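Local coordinates for protein pyruvate kinase (Pyrobaculum aerophilum, PDB 3QTG) that catalyses the last step of glycolysis, phosphoryl transfer between phosphoenolpyruvate and ADP that yields pyruvate and ATP, with the help of a divalent metal cation, at residues 74-78 with 409-414; 85-89 with 161-167; 197-203 with 224-230. All blocks are in the same frame, centred on the assembly; numbering follows the deposited sequence.

How the contacts relate
Contacts 1 and 3 are buried and adjoin each other, their centres about 12 Å apart, and both involve the parallel barrel: strands 76-80 and 199-202 are neighbours in it. Tyr199 OH meets Ser411 O, and Asp198 OD2 meets Val77 N, tying the two together. Contact 2 lies about 35 Å from contact 1 and about 27 Å from contact 3 (centre to centre), in the smaller mixed-sheet domain, and is only partly buried. Chemistry follows place: contact 1, where helix 406-412 meets the barrel, is mostly apolar packing; contact 3 is a regular ladder of backbone bonds ending at a lysine; contact 2 joins irregular loops by backbone bonds and one guanidinium.

Contact 1 (74-78 with 409-414); sequences PLAVI and ARSLSI
Pro74 begins the contact by laying its ring carbons against helix 406-412: CB lies 3.9 Å from Ala409 CB, and CG touches the same methyl. Its carbonyl faces Ser413: chi1 -161° puts Ser413 OG beside its own carbonyl carbon, where it hydrogen-bonds Asp43 O and lies 3.0 Å from Pro74 O. Leu75 turns its side chain away onto helix 54-71 and meets the other segment through its carbonyl, with Arg410 CG 3.4 Å from Leu75 O. The aliphatic part of Arg410 passes alongside this carbonyl, and its extended chain runs on to a salt bridge with Glu68. Ala76, the first strand residue, touches two partners with its methyl: CB is 3.3 Å from Arg410 O and 3.6 Å from Ile414 CG2. Ile78, two residues on, reaches back with its end, and CD1 comes to 4.0 Å from Ile414 CD1, the two side chains meeting aslant. Ile414 holds CG1 between its backbone N and carbonyl carbon (chi1 64°), which leaves CG2 for Ala76 while CD1 extends to Ile78. Tyr199 of the next barrel strand packs on Ala76, Ile78 and Ile414 alike. The arrangement is an interdomain junction of pyruvate kinase: the C-terminal end of a helix in the alpha/beta domain, with the turn after it, packs against the N-terminal end of a TIM-barrel strand, at the end of the barrel opposite the one where this fold carries its active site, although Ile78, further along the strand, already nears Arg46, which probably binds substrate.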
ATOM      1  N   PRO A  74     -25.698   9.445  31.549  1.00 51.05           N
ATOM      2  CA  PRO A  74     -24.579   8.862  32.301  1.00 50.15           C
ATOM      3  C   PRO A  74     -23.371   9.780  32.197  1.00 48.65           C
ATOM      4  O   PRO A  74     -23.003  10.194  31.096  1.00 48.54           O
ATOM      5  CB  PRO A  74     -24.292   7.552  31.555  1.00 50.04           C
ATOM      6  CG  PRO A  74     -25.578   7.242  30.810  1.00 51.66           C
ATOM      7  CD  PRO A  74     -26.120   8.581  30.426  1.00 51.23           C
ATOM      8  N   LEU A  75     -22.778  10.122  33.335  1.00 47.37           N
ATOM      9  CA  LEU A  75     -21.631  11.013  33.354  1.00 45.63           C
ATOM     10  C   LEU A  75     -20.548  10.319  34.128  1.00 44.83           C
ATOM     11  O   LEU A  75     -20.826   9.650  35.114  1.00 45.90           O
ATOM     12  CB  LEU A  75     -21.978  12.357  34.015  1.00 46.08           C
ATOM     13  CG  LEU A  75     -22.934  13.324  33.302  1.00 46.02           C
ATOM     14  CD1 LEU A  75     -23.143  14.577  34.150  1.00 45.52           C
ATOM     15  CD2 LEU A  75     -22.471  13.713  31.890  1.00 43.60           C
ATOM     16  N   ALA A  76     -19.318  10.450  33.668  1.00 43.16           N
ATOM     17  CA  ALA A  76     -18.170   9.930  34.400  1.00 42.51           C
ATOM     18  C   ALA A  76     -17.802  10.885  35.525  1.00 42.36           C
ATOM     19  O   ALA A  76     -17.751  12.108  35.324  1.00 42.87           O
ATOM     20  CB  ALA A  76     -16.972   9.736  33.468  1.00 41.06           C
ATOM     21  N   VAL A  77     -17.530  10.317  36.697  1.00 41.58           N
ATOM     22  CA  VAL A  77     -16.913  11.056  37.796  1.00 40.26           C
ATOM     23  C   VAL A  77     -15.470  10.619  37.951  1.00 39.63           C
ATOM     24  O   VAL A  77     -15.179   9.433  38.160  1.00 39.53           O
ATOM     25  CB  VAL A  77     -17.687  10.862  39.138  1.00 40.94           C
ATOM     26  CG1 VAL A  77     -16.913  11.466  40.316  1.00 39.88           C
ATOM     27  CG2 VAL A  77     -19.054  11.474  39.032  1.00 39.53           C
ATOM     28  N   ILE A  78     -14.574  11.602  37.855  1.00 39.26           N
ATOM     29  CA  ILE A  78     -13.146  11.430  38.015  1.00 38.39           C
ATOM     30  C   ILE A  78     -12.686  12.125  39.320  1.00 39.20           C
ATOM     31  O   ILE A  78     -13.000  13.294  39.576  1.00 38.72           O
ATOM     32  CB  ILE A  78     -12.396  12.065  36.811  1.00 37.79           C
ATOM     33  CG1 ILE A  78     -12.928  11.508  35.482  1.00 36.88           C
ATOM     34  CG2 ILE A  78     -10.875  11.879  36.942  1.00 36.77           C
ATOM     35  CD1 ILE A  78     -12.833  12.478  34.301  1.00 33.88           C
ATOM     36  N   ALA A 409     -22.001   2.232  31.858  1.00 42.59           N
ATOM     37  CA  ALA A 409     -22.407   3.400  31.071  1.00 41.95           C
ATOM     38  C   ALA A 409     -21.611   4.656  31.441  1.00 41.25           C
ATOM     39  O   ALA A 409     -21.189   5.406  30.568  1.00 40.38           O
ATOM     40  CB  ALA A 409     -23.915   3.657  31.197  1.00 42.11           C
ATOM     41  N   ARG A 410     -21.424   4.873  32.743  1.00 41.16           N
ATOM     42  CA  ARG A 410     -20.677   6.017  33.244  1.00 40.64           C
ATOM     43  C   ARG A 410     -19.204   5.984  32.838  1.00 39.48           C
ATOM     44  O   ARG A 410     -18.618   7.006  32.543  1.00 39.64           O
ATOM     45  CB  ARG A 410     -20.791   6.067  34.762  1.00 40.51           C
ATOM     46  CG  ARG A 410     -22.159   6.516  35.261  1.00 42.13           C
ATOM     47  CD  ARG A 410     -22.335   6.129  36.724  1.00 42.21           C
ATOM     48  NE  ARG A 410     -23.654   6.479  37.222  1.00 45.11           N
ATOM     49  CZ  ARG A 410     -24.139   6.114  38.415  1.00 46.79           C
ATOM     50  NH1 ARG A 410     -23.415   5.377  39.263  1.00 45.26           N
ATOM     51  NH2 ARG A 410     -25.364   6.481  38.761  1.00 46.86           N
ATOM     52  N   SER A 411     -18.604   4.801  32.871  1.00 39.56           N
ATOM     53  CA  SER A 411     -17.211   4.631  32.516  1.00 39.69           C
ATOM     54  C   SER A 411     -16.984   5.037  31.046  1.00 39.35           C
ATOM     55  O   SER A 411     -16.022   5.742  30.727  1.00 39.04           O
ATOM     56  CB  SER A 411     -16.840   3.163  32.734  1.00 40.44           C
ATOM     57  OG  SER A 411     -15.449   2.986  32.860  1.00 42.10           O
ATOM     58  N   LEU A 412     -17.908   4.633  30.176  1.00 38.77           N
ATOM     59  CA  LEU A 412     -17.762   4.774  28.718  1.00 38.63           C
ATOM     60  C   LEU A 412     -18.071   6.192  28.226  1.00 38.44           C
ATOM     61  O   LEU A 412     -17.764   6.559  27.095  1.00 37.28           O
ATOM     62  CB  LEU A 412     -18.665   3.756  28.007  1.00 38.65           C
ATOM     63  CG  LEU A 412     -18.419   2.298  28.365  1.00 37.64           C
ATOM     64  CD1 LEU A 412     -19.396   1.421  27.597  1.00 39.55           C
ATOM     65  CD2 LEU A 412     -16.955   1.893  28.083  1.00 37.16           C
ATOM     66  N   SER A 413     -18.646   6.987  29.116  1.00 38.89           N
ATOM     67  CA  SER A 413     -19.003   8.368  28.834  1.00 39.11           C
ATOM     68  C   SER A 413     -17.843   9.254  28.344  1.00 37.60           C
ATOM     69  O   SER A 413     -18.059  10.217  27.604  1.00 37.15           O
ATOM     70  CB  SER A 413     -19.600   8.968  30.096  1.00 40.05           C
ATOM     71  OG  SER A 413     -20.337  10.120  29.744  1.00 45.61           O
ATOM     72  N   ILE A 414     -16.620   8.924  28.767  1.00 36.18           N
ATOM     73  CA  ILE A 414     -15.437   9.692  28.387  1.00 34.74           C
ATOM     74  C   ILE A 414     -14.501   8.937  27.425  1.00 34.23           C
ATOM     75  O   ILE A 414     -13.344   9.313  27.243  1.00 34.04           O
ATOM     76  CB  ILE A 414     -14.692  10.297  29.639  1.00 35.05           C
ATOM     77  CG1 ILE A 414     -14.115   9.210  30.570  1.00 33.65           C
ATOM     78  CG2 ILE A 414     -15.647  11.218  30.424  1.00 35.27           C
ATOM     79  CD1 ILE A 414     -12.943   9.729  31.410  1.00 33.21           C
TER

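Contact 2 (85-89 with 161-167); sequences SIRVG and ITGGKAI
Arg87 and Gly164 make the one side-chain hydrogen bond across the contact: NH1 gives its proton to Gly164 O at 2.8 Å, with the oxygen only 3° out of the guanidinium plane. On the same side chain NE bonds to Ser85 OG, so two partners fix the rotation of the group, while the methyl of Ala166 lies over one face, offset toward the rim. Three backbone bonds accompany it. Val88 N reaches Lys165 O at 2.8 Å and Ile167 N reaches Ile86 O at 2.9 Å, the pair bracketing a single bridge between Arg87 and Ala166. Gly164 N completes the set with Val88 O, although the donor stands well above the carbonyl plane. A water bridges Ile86 N and Ile167 O. Gly163 and Gly164 are the middle residues of a type II turn from Thr162 to Lys165; at the positive phi of Gly164 (90°) a side chain would jam against the preceding carbonyl. By similarity Arg87 and Lys165 both bind ATP. A leucine in place of Arg87 would probably leave Gly164 O and Ser85 OG without their donor and remove a charge from the presumed nucleotide site. Outward from the polar frame, Val88 points at the turn and packs through CG2, 3.7 Å from Ile161 CG2 and 3.8 Å from Ile167 CD1; Val88 and Ile161 cross at about a right angle. Strand 115-117 borders Ile86, Val88 and Ile167, Met134 of strand 131-134 meets Ile161 and Ile167, and Phe122 of helix 120-125 packs against Ile86 and Ile167.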
ATOM      1  N   SER A  85       4.476  15.367  47.424  1.00 46.24           N
ATOM      2  CA  SER A  85       5.033  16.662  47.117  1.00 45.70           C
ATOM      3  C   SER A  85       6.134  16.864  48.116  1.00 45.10           C
ATOM      4  O   SER A  85       6.122  16.234  49.193  1.00 45.97           O
ATOM      5  CB  SER A  85       3.978  17.749  47.298  1.00 46.16           C
ATOM      6  OG  SER A  85       3.504  17.748  48.640  1.00 48.92           O
ATOM      7  N   ILE A  86       7.078  17.731  47.764  1.00 42.74           N
ATOM      8  CA  ILE A  86       8.067  18.194  48.715  1.00 40.51           C
ATOM      9  C   ILE A  86       7.774  19.661  48.987  1.00 39.60           C
ATOM     10  O   ILE A  86       7.674  20.455  48.058  1.00 37.29           O
ATOM     11  CB  ILE A  86       9.527  17.978  48.203  1.00 40.83           C
ATOM     12  CG1 ILE A  86       9.823  16.481  48.082  1.00 39.87           C
ATOM     13  CG2 ILE A  86      10.526  18.683  49.129  1.00 38.18           C
ATOM     14  CD1 ILE A  86      11.260  16.137  47.651  1.00 40.79           C
ATOM     15  N   ARG A  87       7.612  20.004  50.266  1.00 39.14           N
ATOM     16  CA  ARG A  87       7.248  21.363  50.637  1.00 39.66           C
ATOM     17  C   ARG A  87       8.229  21.966  51.619  1.00 39.10           C
ATOM     18  O   ARG A  87       8.850  21.243  52.387  1.00 39.58           O
ATOM     19  CB  ARG A  87       5.831  21.383  51.213  1.00 40.69           C
ATOM     20  CG  ARG A  87       4.799  21.069  50.147  1.00 42.36           C
ATOM     21  CD  ARG A  87       3.423  20.746  50.707  1.00 48.96           C
ATOM     22  NE  ARG A  87       2.536  20.462  49.574  1.00 55.02           N
ATOM     23  CZ  ARG A  87       1.886  21.385  48.862  1.00 56.18           C
ATOM     24  NH1 ARG A  87       1.982  22.673  49.171  1.00 56.82           N
ATOM     25  NH2 ARG A  87       1.127  21.016  47.843  1.00 57.17           N
ATOM     26  N   VAL A  88       8.377  23.286  51.578  1.00 38.11           N
ATOM     27  CA  VAL A  88       9.192  23.999  52.540  1.00 38.49           C
ATOM     28  C   VAL A  88       8.636  23.631  53.933  1.00 39.01           C
ATOM     29  O   VAL A  88       7.413  23.534  54.118  1.00 38.18           O
ATOM     30  CB  VAL A  88       9.137  25.525  52.310  1.00 37.59           C
ATOM     31  CG1 VAL A  88       9.923  26.278  53.370  1.00 37.36           C
ATOM     32  CG2 VAL A  88       9.625  25.895  50.899  1.00 38.43           C
ATOM     33  N   GLY A  89       9.535  23.408  54.888  1.00 39.84           N
ATOM     34  CA  GLY A  89       9.136  23.110  56.263  1.00 40.83           C
ATOM     35  C   GLY A  89       8.800  24.373  57.036  1.00 42.15           C
ATOM     36  O   GLY A  89       8.619  25.449  56.460  1.00 41.58           O
ATOM     37  N   ILE A 161       9.672  33.222  50.243  1.00 46.00           N
ATOM     38  CA  ILE A 161       9.466  31.789  50.478  1.00 45.03           C
ATOM     39  C   ILE A 161       8.730  31.592  51.791  1.00 44.61           C
ATOM     40  O   ILE A 161       9.132  32.112  52.835  1.00 44.33           O
ATOM     41  CB  ILE A 161      10.790  30.976  50.433  1.00 44.71           C
ATOM     42  CG1 ILE A 161      11.424  31.078  49.039  1.00 44.38           C
ATOM     43  CG2 ILE A 161      10.520  29.511  50.745  1.00 44.11           C
ATOM     44  CD1 ILE A 161      12.901  30.728  48.987  1.00 44.64           C
ATOM     45  N   THR A 162       7.629  30.856  51.708  1.00 44.37           N
ATOM     46  CA  THR A 162       6.753  30.581  52.836  1.00 45.26           C
ATOM     47  C   THR A 162       6.789  29.065  53.142  1.00 44.36           C
ATOM     48  O   THR A 162       6.938  28.245  52.224  1.00 43.26           O
ATOM     49  CB  THR A 162       5.287  31.096  52.516  1.00 45.12           C
ATOM     50  OG1 THR A 162       5.313  32.521  52.416  1.00 49.09           O
ATOM     51  CG2 THR A 162       4.314  30.767  53.594  1.00 46.97           C
ATOM     52  N   GLY A 163       6.653  28.715  54.426  1.00 44.09           N
ATOM     53  CA  GLY A 163       6.498  27.332  54.853  1.00 44.30           C
ATOM     54  C   GLY A 163       5.288  26.679  54.209  1.00 44.78           C
ATOM     55  O   GLY A 163       4.235  27.299  54.048  1.00 45.30           O
ATOM     56  N   GLY A 164       5.436  25.433  53.807  1.00 44.77           N
ATOM     57  CA  GLY A 164       4.327  24.730  53.203  1.00 45.58           C
ATOM     58  C   GLY A 164       4.238  24.870  51.698  1.00 45.70           C
ATOM     59  O   GLY A 164       3.475  24.154  51.078  1.00 47.02           O
ATOM     60  N   LYS A 165       5.005  25.773  51.095  1.00 45.65           N
ATOM     61  CA  LYS A 165       4.999  25.917  49.617  1.00 45.26           C
ATOM     62  C   LYS A 165       5.776  24.773  48.964  1.00 43.83           C
ATOM     63  O   LYS A 165       6.825  24.368  49.467  1.00 43.50           O
ATOM     64  CB  LYS A 165       5.614  27.252  49.164  1.00 45.46           C
ATOM     65  CG  LYS A 165       4.968  28.543  49.715  1.00 49.47           C
ATOM     66  CD  LYS A 165       3.652  28.912  49.014  1.00 53.35           C
ATOM     67  CE  LYS A 165       3.360  30.420  49.173  1.00 56.61           C
ATOM     68  NZ  LYS A 165       2.316  30.966  48.238  1.00 57.77           N
ATOM     69  N   ALA A 166       5.286  24.311  47.817  1.00 41.48           N
ATOM     70  CA  ALA A 166       5.874  23.212  47.059  1.00 40.46           C
ATOM     71  C   ALA A 166       7.167  23.559  46.279  1.00 39.75           C
ATOM     72  O   ALA A 166       7.380  24.701  45.864  1.00 39.75           O
ATOM     73  CB  ALA A 166       4.824  22.640  46.100  1.00 40.16           C
ATOM     74  N   ILE A 167       8.016  22.555  46.069  1.00 38.70           N
ATOM     75  CA  ILE A 167       9.335  22.755  45.462  1.00 38.06           C
ATOM     76  C   ILE A 167       9.517  21.675  44.426  1.00 37.67           C
ATOM     77  O   ILE A 167       9.300  20.494  44.694  1.00 37.37           O
ATOM     78  CB  ILE A 167      10.502  22.658  46.504  1.00 38.74           C
ATOM     79  CG1 ILE A 167      10.230  23.483  47.759  1.00 38.09           C
ATOM     80  CG2 ILE A 167      11.839  23.084  45.907  1.00 37.77           C
ATOM     81  CD1 ILE A 167      11.141  23.068  48.948  1.00 38.45           C
TER
HETATM   82  O   HOH W   1       6.876  18.903  45.172  1.00 39.29           O

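Contact 3 (197-203 with 224-230); sequences IDYVAIS and QSQVAVK
Tyr199 and Gln226 run abreast on the sheet face they share with Ala201 and Ala228, Gln226 CB 3.5 Å from Tyr199 CD1. With chi1 at -63° Gln226 holds CG anti to its carbonyl carbon, 4.3 Å from the Tyr199 ring centroid, an off-centre CH-pi contact; a bend at chi2 then carries the amide away, its plane 81° from the ring. The ring hydroxyl reaches on to Ser411 O. On the other face Ile202 and Val227 meet at a slant, with Ile202 CD1 pressed to 3.3 Å from Val227 CG1, tighter than normal contact; Val214 and Leu218 of helix 208-220 cover this side. Five backbone bonds run between these two faces, alternating in direction as parallel strands require: Val200 N to Gln226 O at 3.0 Å and Ile202 N to Ala228 O at 2.8 Å are nearly straight, while Ala228 N approaches Val200 O tilted from its carbonyl plane. At the ladder's start Ser225 OG bonds to Ile197 O, its modelled 2.5 Å doubtfully short. At its far end the Lys230 chain folds at three torsions, curling NZ back to within 2.6 Å of Ser203 OG. The strands and helix 208-220 form a right-handed beta-alpha-beta unit of the TIM barrel. Lys230 is, by similarity, the transition-state stabiliser; its NZ also makes a salt bridge to Asp80, a potassium ligand by similarity, and Ser203 OG bonds to Leu81 O. The chemistry implies a buried lysine whose amino group is positioned by a hydroxyl and a carboxylate at the C-terminal end of the barrel strands, near the presumed metal sites.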
ATOM      1  N   ILE A 197     -17.742   6.543  42.035  1.00 47.29           N
ATOM      2  CA  ILE A 197     -16.494   7.050  41.466  1.00 45.79           C
ATOM      3  C   ILE A 197     -15.959   6.158  40.325  1.00 44.95           C
ATOM      4  O   ILE A 197     -15.624   4.981  40.528  1.00 45.14           O
ATOM      5  CB  ILE A 197     -15.413   7.252  42.535  1.00 46.08           C
ATOM      6  CG1 ILE A 197     -15.910   8.216  43.623  1.00 46.74           C
ATOM      7  CG2 ILE A 197     -14.156   7.801  41.906  1.00 45.51           C
ATOM      8  CD1 ILE A 197     -14.931   8.412  44.712  1.00 47.73           C
ATOM      9  N   ASP A 198     -15.863   6.749  39.140  1.00 42.90           N
ATOM     10  CA  ASP A 198     -15.632   5.998  37.913  1.00 41.88           C
ATOM     11  C   ASP A 198     -14.152   5.944  37.537  1.00 40.47           C
ATOM     12  O   ASP A 198     -13.687   4.950  36.998  1.00 41.30           O
ATOM     13  CB  ASP A 198     -16.494   6.594  36.792  1.00 41.65           C
ATOM     14  CG  ASP A 198     -17.989   6.707  37.200  1.00 42.64           C
ATOM     15  OD1 ASP A 198     -18.577   5.674  37.614  1.00 43.43           O
ATOM     16  OD2 ASP A 198     -18.570   7.819  37.115  1.00 41.59           O
ATOM     17  N   TYR A 199     -13.415   7.001  37.849  1.00 39.02           N
ATOM     18  CA  TYR A 199     -11.985   7.078  37.536  1.00 38.09           C
ATOM     19  C   TYR A 199     -11.233   7.688  38.693  1.00 37.93           C
ATOM     20  O   TYR A 199     -11.719   8.623  39.322  1.00 37.96           O
ATOM     21  CB  TYR A 199     -11.751   7.966  36.311  1.00 37.09           C
ATOM     22  CG  TYR A 199     -12.230   7.372  35.006  1.00 38.38           C
ATOM     23  CD1 TYR A 199     -11.331   6.737  34.137  1.00 36.38           C
ATOM     24  CD2 TYR A 199     -13.579   7.446  34.633  1.00 37.13           C
ATOM     25  CE1 TYR A 199     -11.774   6.187  32.934  1.00 36.12           C
ATOM     26  CE2 TYR A 199     -14.022   6.902  33.448  1.00 35.81           C
ATOM     27  CZ  TYR A 199     -13.116   6.272  32.604  1.00 36.40           C
ATOM     28  OH  TYR A 199     -13.555   5.747  31.413  1.00 37.60           O
ATOM     29  N   VAL A 200     -10.043   7.159  38.947  1.00 37.77           N
ATOM     30  CA  VAL A 200      -9.107   7.711  39.920  1.00 38.30           C
ATOM     31  C   VAL A 200      -7.845   8.092  39.163  1.00 38.52           C
ATOM     32  O   VAL A 200      -7.202   7.235  38.552  1.00 38.36           O
ATOM     33  CB  VAL A 200      -8.730   6.658  41.011  1.00 38.94           C
ATOM     34  CG1 VAL A 200      -7.477   7.075  41.794  1.00 37.97           C
ATOM     35  CG2 VAL A 200      -9.893   6.405  41.938  1.00 38.26           C
ATOM     36  N   ALA A 201      -7.489   9.367  39.205  1.00 38.70           N
ATOM     37  CA  ALA A 201      -6.328   9.832  38.472  1.00 40.01           C
ATOM     38  C   ALA A 201      -5.088   9.937  39.389  1.00 40.76           C
ATOM     39  O   ALA A 201      -5.136  10.576  40.435  1.00 40.98           O
ATOM     40  CB  ALA A 201      -6.642  11.147  37.759  1.00 39.39           C
ATOM     41  N   ILE A 202      -4.010   9.256  38.998  1.00 42.18           N
ATOM     42  CA  ILE A 202      -2.767   9.154  39.777  1.00 43.71           C
ATOM     43  C   ILE A 202      -1.804  10.250  39.347  1.00 43.89           C
ATOM     44  O   ILE A 202      -1.538  10.408  38.148  1.00 42.77           O
ATOM     45  CB  ILE A 202      -2.022   7.832  39.497  1.00 43.84           C
ATOM     46  CG1 ILE A 202      -2.877   6.633  39.832  1.00 46.18           C
ATOM     47  CG2 ILE A 202      -0.716   7.746  40.309  1.00 46.99           C
ATOM     48  CD1 ILE A 202      -2.183   5.344  39.465  1.00 46.77           C
ATOM     49  N   SER A 203      -1.263  10.977  40.328  1.00 44.75           N
ATOM     50  CA  SER A 203      -0.223  11.979  40.074  1.00 45.88           C
ATOM     51  C   SER A 203       1.185  11.437  40.280  1.00 46.56           C
ATOM     52  O   SER A 203       1.430  10.682  41.203  1.00 47.81           O
ATOM     53  CB  SER A 203      -0.443  13.222  40.941  1.00 45.66           C
ATOM     54  OG  SER A 203      -1.694  13.825  40.624  1.00 46.59           O
ATOM     55  N   GLN A 224     -14.248   0.142  42.514  1.00 51.15           N
ATOM     56  CA  GLN A 224     -14.242  -0.493  41.192  1.00 50.85           C
ATOM     57  C   GLN A 224     -14.035   0.582  40.128  1.00 49.47           C
ATOM     58  O   GLN A 224     -14.894   0.818  39.286  1.00 49.76           O
ATOM     59  CB  GLN A 224     -15.540  -1.266  40.951  1.00 51.45           C
ATOM     60  CG  GLN A 224     -15.758  -2.423  41.917  1.00 54.53           C
ATOM     61  CD  GLN A 224     -17.199  -2.896  41.958  1.00 57.85           C
ATOM     62  OE1 GLN A 224     -17.702  -3.289  43.011  1.00 62.24           O
ATOM     63  NE2 GLN A 224     -17.872  -2.851  40.819  1.00 58.49           N
ATOM     64  N   SER A 225     -12.889   1.244  40.189  1.00 48.22           N
ATOM     65  CA  SER A 225     -12.626   2.395  39.343  1.00 46.51           C
ATOM     66  C   SER A 225     -11.528   2.124  38.321  1.00 45.54           C
ATOM     67  O   SER A 225     -10.648   1.291  38.556  1.00 45.49           O
ATOM     68  CB  SER A 225     -12.274   3.588  40.218  1.00 46.41           C
ATOM     69  OG  SER A 225     -13.417   3.979  40.971  1.00 46.85           O
ATOM     70  N   GLN A 226     -11.598   2.812  37.178  1.00 44.29           N
ATOM     71  CA  GLN A 226     -10.522   2.773  36.181  1.00 42.65           C
ATOM     72  C   GLN A 226      -9.402   3.643  36.716  1.00 42.21           C
ATOM     73  O   GLN A 226      -9.669   4.672  37.332  1.00 41.94           O
ATOM     74  CB  GLN A 226     -11.006   3.356  34.855  1.00 42.20           C
ATOM     75  CG  GLN A 226     -12.134   2.576  34.200  1.00 42.00           C
ATOM     76  CD  GLN A 226     -11.650   1.251  33.662  1.00 43.15           C
ATOM     77  OE1 GLN A 226     -12.038   0.197  34.145  1.00 46.31           O
ATOM     78  NE2 GLN A 226     -10.781   1.298  32.675  1.00 42.04           N
ATOM     79  N   VAL A 227      -8.159   3.240  36.486  1.00 41.26           N
ATOM     80  CA  VAL A 227      -7.012   4.028  36.921  1.00 41.34           C
ATOM     81  C   VAL A 227      -6.445   4.863  35.764  1.00 40.31           C
ATOM     82  O   VAL A 227      -5.966   4.329  34.761  1.00 39.48           O
ATOM     83  CB  VAL A 227      -5.927   3.150  37.568  1.00 42.14           C
ATOM     84  CG1 VAL A 227      -4.765   3.986  37.987  1.00 42.51           C
ATOM     85  CG2 VAL A 227      -6.510   2.443  38.782  1.00 42.40           C
ATOM     86  N   ALA A 228      -6.526   6.179  35.922  1.00 39.47           N
ATOM     87  CA  ALA A 228      -6.023   7.115  34.924  1.00 38.85           C
ATOM     88  C   ALA A 228      -4.647   7.592  35.364  1.00 38.64           C
ATOM     89  O   ALA A 228      -4.460   8.013  36.517  1.00 39.69           O
ATOM     90  CB  ALA A 228      -6.997   8.276  34.753  1.00 38.09           C
ATOM     91  N   VAL A 229      -3.668   7.474  34.474  1.00 38.12           N
ATOM     92  CA  VAL A 229      -2.285   7.797  34.801  1.00 37.37           C
ATOM     93  C   VAL A 229      -1.858   9.083  34.112  1.00 37.77           C
ATOM     94  O   VAL A 229      -1.804   9.159  32.890  1.00 36.56           O
ATOM     95  CB  VAL A 229      -1.331   6.655  34.440  1.00 38.00           C
ATOM     96  CG1 VAL A 229       0.159   7.053  34.696  1.00 36.80           C
ATOM     97  CG2 VAL A 229      -1.719   5.359  35.194  1.00 37.91           C
ATOM     98  N   LYS A 230      -1.565  10.100  34.922  1.00 38.32           N
ATOM     99  CA  LYS A 230      -1.090  11.383  34.415  1.00 38.54           C
ATOM    100  C   LYS A 230       0.377  11.312  34.070  1.00 38.56           C
ATOM    101  O   LYS A 230       1.169  10.761  34.824  1.00 38.67           O
ATOM    102  CB  LYS A 230      -1.341  12.496  35.427  1.00 38.74           C
ATOM    103  CG  LYS A 230      -2.784  12.537  35.879  1.00 41.04           C
ATOM    104  CD  LYS A 230      -3.309  13.955  35.998  1.00 46.86           C
ATOM    105  CE  LYS A 230      -2.687  14.686  37.170  1.00 50.29           C
ATOM    106  NZ  LYS A 230      -3.161  14.105  38.445  1.00 53.70           N
TER
HETATM  107  O   HOH W   2     -15.559   2.465  42.361  1.00 48.12           O
HETATM  108  O   HOH W   3       0.765   9.644  37.426  1.00 37.35           O